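Side-chain contacts in HupZ (Streptococcus sp. 'group A', PDB 5ESC), which degrades heme in vitro and adopts the dimeric split-barrel fold of the pyridoxamine 5'-phosphate oxidase family: residues P30-R35 with G99-P104; K40-N45 with I64-R69. All coordinates share one frame; numbering follows the deposited sequence.

Contacts 1 and 2 both reach the same antiparallel sheet, their centres about 13 Å apart, and contact 2 is nested along the chain inside the loop closed by contact 1. Contact 2 is buried, its centre about 5 Å from the centre of the chain; contact 1 lies further out, at about 11 Å, and is partly open to solvent. Segments 30-35 and 40-45 join them: Ser-33 OG is 2.8 Å from Asn-45 N and Arg-35 O is 2.9 Å from Ile-43 N, both probable hydrogen bonds. Lys-31 NZ also packs on Tyr-44 CE2 at 3.6 Å.

Contact 1: P30-R35 with G99-P104; sequences PKRSMR and GRMGVP
The guanidinium of Arg-32 carries the terminal methyl of Met-101 over one face, with CE 3.3 Å above the plane and displaced toward the NH2 side. At its edge, in the plane, lies the carbonyl oxygen of Arg-100, but Arg-32 NH2 is 4.0 Å from Arg-100 O, too far for a hydrogen bond. The closest touch is Arg-32 NH2 to Met-101 CE, 3.3 Å, followed by Arg-32 CZ to the same methyl at 3.5 Å. The two side chains arrive from opposite directions: Arg-32 is extended from CG to NE, whereas Met-101 bends at its last torsion (chi3 69°), which turns CE onto the guanidinium. Ser-33 CB also comes to 4.3 Å from Met-101 CE. Here the type I beta turn Lys-31 to Met-34, into which strand 26-31 of the split barrel runs, meets the loop between helix 88-97 and strand 106-117. The turn is closed by the backbone bond from Met-34 N to Lys-31 O, 3.1 Å. Arg-35 folds back onto it: Arg-35 NH2 donates to Ser-33 O at 2.8 Å, the oxygen lying close to the guanidinium plane, while Asn-45 OD1 takes a second bond from the same nitrogen. Trp-96 of helix 88-97 touches both Ser-33 and Met-101 and forms cation-pi contacts with Arg-35 and Arg-100, whose NH1 is also hydrogen-bonded to Trp-96 O.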
loop_
_atom_site.group_PDB
_atom_site.type_symbol
_atom_site.label_atom_id
_atom_site.label_comp_id
_atom_site.label_asym_id
_atom_site.label_seq_id
_atom_site.Cartn_x
_atom_site.Cartn_y
_atom_site.Cartn_z
ATOM N N PRO A 30 0.586 1.852 -6.648
ATOM C CA PRO A 30 0.228 0.627 -7.343
ATOM C C PRO A 30 1.291 0.275 -8.437
ATOM O O PRO A 30 1.903 1.179 -9.046
ATOM C CB PRO A 30 -1.092 1.022 -8.047
ATOM C CG PRO A 30 -0.925 2.485 -8.322
ATOM C CD PRO A 30 -0.130 3.026 -7.194
ATOM N N LYS A 31 1.505 -1.015 -8.720
ATOM C CA LYS A 31 2.350 -1.432 -9.836
ATOM C C LYS A 31 1.579 -2.511 -10.554
ATOM O O LYS A 31 1.660 -3.724 -10.197
ATOM C CB LYS A 31 3.761 -1.910 -9.371
ATOM C CG LYS A 31 4.727 -0.859 -8.803
ATOM C CD LYS A 31 5.055 0.225 -9.834
ATOM C CE LYS A 31 5.933 1.348 -9.305
ATOM N NZ LYS A 31 6.319 2.175 -10.526
ATOM N N ARG A 32 0.848 -2.153 -11.602
ATOM C CA ARG A 32 0.022 -3.138 -12.213
ATOM C C ARG A 32 0.792 -4.227 -12.986
ATOM O O ARG A 32 0.208 -5.199 -13.321
ATOM C CB ARG A 32 -1.013 -2.484 -13.134
ATOM C CG ARG A 32 -0.446 -1.714 -14.241
ATOM C CD ARG A 32 -1.633 -1.043 -14.968
ATOM N NE ARG A 32 -1.187 -0.550 -16.275
ATOM C CZ ARG A 32 -1.201 -1.251 -17.421
ATOM N NH1 ARG A 32 -1.690 -2.507 -17.493
ATOM N NH2 ARG A 32 -0.740 -0.676 -18.526
ATOM N N SER A 33 2.065 -4.026 -13.319
ATOM C CA SER A 33 2.838 -5.032 -14.078
ATOM C C SER A 33 3.582 -5.978 -13.106
ATOM O O SER A 33 4.375 -6.794 -13.539
ATOM C CB SER A 33 3.926 -4.395 -14.886
ATOM O OG SER A 33 4.832 -3.587 -14.133
ATOM N N MET A 34 3.360 -5.828 -11.798
ATOM C CA MET A 34 4.090 -6.663 -10.822
ATOM C C MET A 34 3.739 -8.148 -11.090
ATOM O O MET A 34 2.541 -8.485 -11.179
ATOM C CB MET A 34 3.732 -6.298 -9.442
ATOM C CG MET A 34 4.598 -7.047 -8.342
ATOM S SD MET A 34 6.285 -6.444 -8.165
ATOM C CE MET A 34 6.111 -4.803 -7.472
ATOM N N ARG A 35 4.712 -9.032 -11.221
ATOM C CA ARG A 35 4.444 -10.439 -11.526
ATOM C C ARG A 35 5.554 -11.340 -11.063
ATOM O O ARG A 35 6.671 -10.883 -10.912
ATOM C CB ARG A 35 4.330 -10.581 -13.024
ATOM C CG ARG A 35 5.493 -10.075 -13.859
ATOM C CD ARG A 35 5.022 -9.732 -15.295
ATOM N NE ARG A 35 6.112 -9.375 -16.190
ATOM C CZ ARG A 35 6.652 -8.182 -16.346
ATOM N NH1 ARG A 35 7.661 -8.022 -17.166
ATOM N NH2 ARG A 35 6.189 -7.119 -15.698
ATOM N N GLY A 99 2.620 -4.604 -26.760
ATOM C CA GLY A 99 1.192 -4.823 -26.804
ATOM C C GLY A 99 0.529 -4.442 -25.500
ATOM O O GLY A 99 -0.693 -4.533 -25.387
ATOM N N ARG A 100 1.294 -4.014 -24.482
ATOM C CA ARG A 100 0.686 -3.694 -23.189
ATOM C C ARG A 100 0.937 -2.269 -22.774
ATOM O O ARG A 100 0.014 -1.621 -22.309
ATOM C CB ARG A 100 1.155 -4.631 -22.046
ATOM C CG ARG A 100 0.804 -6.103 -22.112
ATOM C CD ARG A 100 1.194 -6.836 -20.805
ATOM N NE ARG A 100 0.760 -8.237 -20.775
ATOM C CZ ARG A 100 1.339 -9.251 -21.419
ATOM N NH1 ARG A 100 2.432 -9.080 -22.150
ATOM N NH2 ARG A 100 0.833 -10.477 -21.323
ATOM N N MET A 101 2.170 -1.774 -22.854
ATOM C CA MET A 101 2.472 -0.403 -22.411
ATOM C C MET A 101 3.679 0.082 -23.174
ATOM O O MET A 101 4.144 -0.609 -24.050
ATOM C CB MET A 101 2.664 -0.412 -20.870
ATOM C CG MET A 101 3.553 -1.545 -20.377
ATOM S SD MET A 101 3.843 -1.524 -18.582
ATOM C CE MET A 101 2.229 -1.929 -17.947
ATOM N N GLY A 102 4.209 1.250 -22.878
ATOM C CA GLY A 102 5.488 1.715 -23.478
ATOM C C GLY A 102 6.727 0.868 -23.065
ATOM O O GLY A 102 6.656 -0.045 -22.224
ATOM N N VAL A 103 7.831 1.168 -23.705
ATOM C CA VAL A 103 9.116 0.520 -23.465
ATOM C C VAL A 103 9.571 0.839 -22.026
ATOM O O VAL A 103 9.573 1.985 -21.629
ATOM C CB VAL A 103 10.178 1.032 -24.407
ATOM C CG1 VAL A 103 11.456 0.212 -24.258
ATOM C CG2 VAL A 103 9.645 0.978 -25.861
ATOM N N PRO A 104 9.960 -0.185 -21.254
ATOM C CA PRO A 104 10.325 0.236 -19.875
ATOM C C PRO A 104 11.586 1.057 -19.834
ATOM O O PRO A 104 12.474 0.776 -20.565
ATOM C CB PRO A 104 10.510 -1.108 -19.124
ATOM C CG PRO A 104 10.829 -2.053 -20.193
ATOM C CD PRO A 104 10.082 -1.628 -21.444
#

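Contact 2: K40-N45 with I64-R69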
loop_
_atom_site.group_PDB
_atom_site.type_symbol
_atom_site.label_atom_id
_atom_site.label_comp_id
_atom_site.label_asym_id
_atom_site.label_seq_id
_atom_site.Cartn_x
_atom_site.Cartn_y
_atom_site.Cartn_z
ATOM N N LYS A 40 10.657 -17.027 -5.590
ATOM C CA LYS A 40 11.060 -15.992 -4.613
ATOM C C LYS A 40 11.372 -14.614 -5.195
ATOM O O LYS A 40 11.975 -13.797 -4.505
ATOM C CB LYS A 40 12.243 -16.411 -3.728
ATOM C CG LYS A 40 13.345 -17.022 -4.455
ATOM C CD LYS A 40 14.263 -17.894 -3.601
ATOM C CE LYS A 40 13.606 -18.554 -2.439
ATOM N NZ LYS A 40 14.575 -19.577 -1.874
ATOM N N THR A 41 10.876 -14.332 -6.393
ATOM C CA THR A 41 11.275 -13.110 -7.098
ATOM C C THR A 41 10.072 -12.563 -7.827
ATOM O O THR A 41 9.409 -13.318 -8.493
ATOM C CB THR A 41 12.401 -13.402 -8.091
ATOM O OG1 THR A 41 13.368 -14.222 -7.449
ATOM C CG2 THR A 41 13.105 -12.057 -8.635
ATOM N N PHE A 42 9.822 -11.273 -7.713
ATOM C CA PHE A 42 8.846 -10.600 -8.542
ATOM C C PHE A 42 9.628 -9.690 -9.449
ATOM O O PHE A 42 10.777 -9.290 -9.122
ATOM C CB PHE A 42 7.933 -9.674 -7.743
ATOM C CG PHE A 42 6.893 -10.330 -6.904
ATOM C CD1 PHE A 42 5.589 -10.540 -7.390
ATOM C CD2 PHE A 42 7.179 -10.713 -5.583
ATOM C CE1 PHE A 42 4.630 -11.089 -6.604
ATOM C CE2 PHE A 42 6.196 -11.297 -4.798
ATOM C CZ PHE A 42 4.916 -11.457 -5.291
ATOM N N ILE A 43 9.064 -9.306 -10.587
ATOM C CA ILE A 43 9.617 -8.262 -11.388
ATOM C C ILE A 43 8.471 -7.304 -11.687
ATOM O O ILE A 43 7.301 -7.726 -11.617
ATOM C CB ILE A 43 10.353 -8.715 -12.703
ATOM C CG1 ILE A 43 9.494 -9.604 -13.666
ATOM C CG2 ILE A 43 11.733 -9.399 -12.366
ATOM C CD1 ILE A 43 9.983 -9.611 -15.061
ATOM N N TYR A 44 8.787 -6.068 -12.051
ATOM C CA TYR A 44 7.788 -5.128 -12.547
ATOM C C TYR A 44 8.432 -4.246 -13.607
ATOM O O TYR A 44 9.636 -4.093 -13.607
ATOM C CB TYR A 44 7.109 -4.290 -11.419
ATOM C CG TYR A 44 7.891 -3.082 -10.896
ATOM C CD1 TYR A 44 8.772 -3.209 -9.850
ATOM C CD2 TYR A 44 7.727 -1.825 -11.459
ATOM C CE1 TYR A 44 9.498 -2.109 -9.351
ATOM C CE2 TYR A 44 8.459 -0.695 -10.951
ATOM C CZ TYR A 44 9.334 -0.873 -9.900
ATOM O OH TYR A 44 10.058 0.147 -9.338
ATOM N N ASN A 45 7.654 -3.664 -14.489
ATOM C CA ASN A 45 8.193 -2.726 -15.482
ATOM C C ASN A 45 8.211 -1.282 -14.915
ATOM O O ASN A 45 7.150 -0.798 -14.529
ATOM C CB ASN A 45 7.304 -2.775 -16.707
ATOM C CG ASN A 45 7.603 -3.905 -17.582
ATOM O OD1 ASN A 45 7.724 -5.013 -17.114
ATOM N ND2 ASN A 45 7.720 -3.652 -18.911
ATOM N N ILE A 64 5.159 -5.570 -0.558
ATOM C CA ILE A 64 4.165 -5.548 -1.568
ATOM C C ILE A 64 2.964 -6.246 -1.006
ATOM O O ILE A 64 3.102 -7.363 -0.416
ATOM C CB ILE A 64 4.579 -6.364 -2.856
ATOM C CG1 ILE A 64 5.951 -5.963 -3.390
ATOM C CG2 ILE A 64 3.484 -6.292 -3.922
ATOM C CD1 ILE A 64 6.471 -7.037 -4.340
ATOM N N ALA A 65 1.791 -5.654 -1.200
ATOM C CA ALA A 65 0.542 -6.257 -0.766
ATOM C C ALA A 65 -0.441 -6.579 -1.899
ATOM O O ALA A 65 -0.586 -5.798 -2.852
ATOM C CB ALA A 65 -0.080 -5.415 0.354
ATOM N N PHE A 66 -1.078 -7.748 -1.819
ATOM C CA PHE A 66 -2.113 -8.156 -2.727
ATOM C C PHE A 66 -3.318 -8.529 -1.868
ATOM O O PHE A 66 -3.172 -9.371 -0.960
ATOM C CB PHE A 66 -1.708 -9.418 -3.513
ATOM C CG PHE A 66 -0.636 -9.176 -4.493
ATOM C CD1 PHE A 66 -0.948 -8.684 -5.734
ATOM C CD2 PHE A 66 0.705 -9.367 -4.143
ATOM C CE1 PHE A 66 0.035 -8.507 -6.676
ATOM C CE2 PHE A 66 1.698 -9.161 -5.082
ATOM C CZ PHE A 66 1.354 -8.704 -6.337
ATOM N N VAL A 67 -4.453 -7.886 -2.135
ATOM C CA VAL A 67 -5.664 -8.044 -1.325
ATOM C C VAL A 67 -6.854 -8.417 -2.245
ATOM O O VAL A 67 -7.135 -7.736 -3.223
ATOM C CB VAL A 67 -5.978 -6.809 -0.436
ATOM C CG1 VAL A 67 -7.284 -7.017 0.318
ATOM C CG2 VAL A 67 -4.889 -6.541 0.624
ATOM N N ASP A 68 -7.486 -9.553 -1.979
ATOM C CA ASP A 68 -8.767 -9.847 -2.620
ATOM C C ASP A 68 -9.871 -9.309 -1.688
ATOM O O ASP A 68 -10.162 -9.922 -0.628
ATOM C CB ASP A 68 -8.948 -11.334 -2.848
ATOM C CG ASP A 68 -10.306 -11.651 -3.558
ATOM O OD1 ASP A 68 -11.298 -10.903 -3.353
ATOM O OD2 ASP A 68 -10.323 -12.608 -4.358
ATOM N N ARG A 69 -10.382 -8.130 -2.063
ATOM C CA ARG A 69 -11.319 -7.346 -1.252
ATOM C C ARG A 69 -12.583 -8.159 -0.892
ATOM O O ARG A 69 -13.065 -8.049 0.238
ATOM C CB ARG A 69 -11.708 -6.056 -1.993
ATOM C CG ARG A 69 -11.803 -4.789 -1.149
ATOM C CD ARG A 69 -13.195 -4.506 -0.612
ATOM N NE ARG A 69 -13.588 -3.091 -0.536
ATOM C CZ ARG A 69 -13.737 -2.282 -1.592
ATOM N NH1 ARG A 69 -13.432 -2.677 -2.830
ATOM N NH2 ARG A 69 -14.138 -1.031 -1.409
#
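Phe-42 meets two side chains of strand 61-68, Ile-64 over a face of its ring and Phe-66 at its CE1 and CZ carbons. The delta methyl of Ile-64 stands 3.9 Å above the plane of the Phe-42 ring, shifted toward the CG-CD2 side. This is a CH-pi contact, with CD1 4.3 Å from the Phe-42 ring centroid and 23° off the ring normal; the nearest single atom is Phe-42 CD2, 3.9 Å from Ile-64 CD1. The extended outer part of Ile-64, with CD1 anti to CA about the CB-CG1 bond (chi2 163°), carries that methyl to the ring. Phe-66 is placed differently. Its ring plane lies at only 20° to that of Phe-42, yet the centroids are 5.9 Å apart and the rings are offset so far that little of one lies over the other. Contact passes instead through their outer carbons: Phe-42 CE1 is 3.8 Å from Phe-66 CE2, and Phe-42 CZ is 4.0 Å from that same atom. The side chains of Ile-64 and Phe-66 run opposite to that of Phe-42 and pass alongside it. No hydrogen bond crosses between the segments, and all three touching residues are buried, so the join is purely apolar. Phe-77 of strand 73-84 adds an edge-to-face partner to Phe-42, while Val-112, Leu-36 and Met-34 also pack against Phe-42. On the other side of strand 61-68, Ala-65 and Val-67 pack on Ile-28 and Leu-14 of the second subunit. Strands 41-46 and 61-68 are not neighbours in the sheet, being separated by strands 73-84 and 106-117; side chains meeting across the interior of a curved antiparallel sheet in this way form the hydrophobic core of a beta barrel, here the split barrel of the pyridoxamine 5'-phosphate oxidase family.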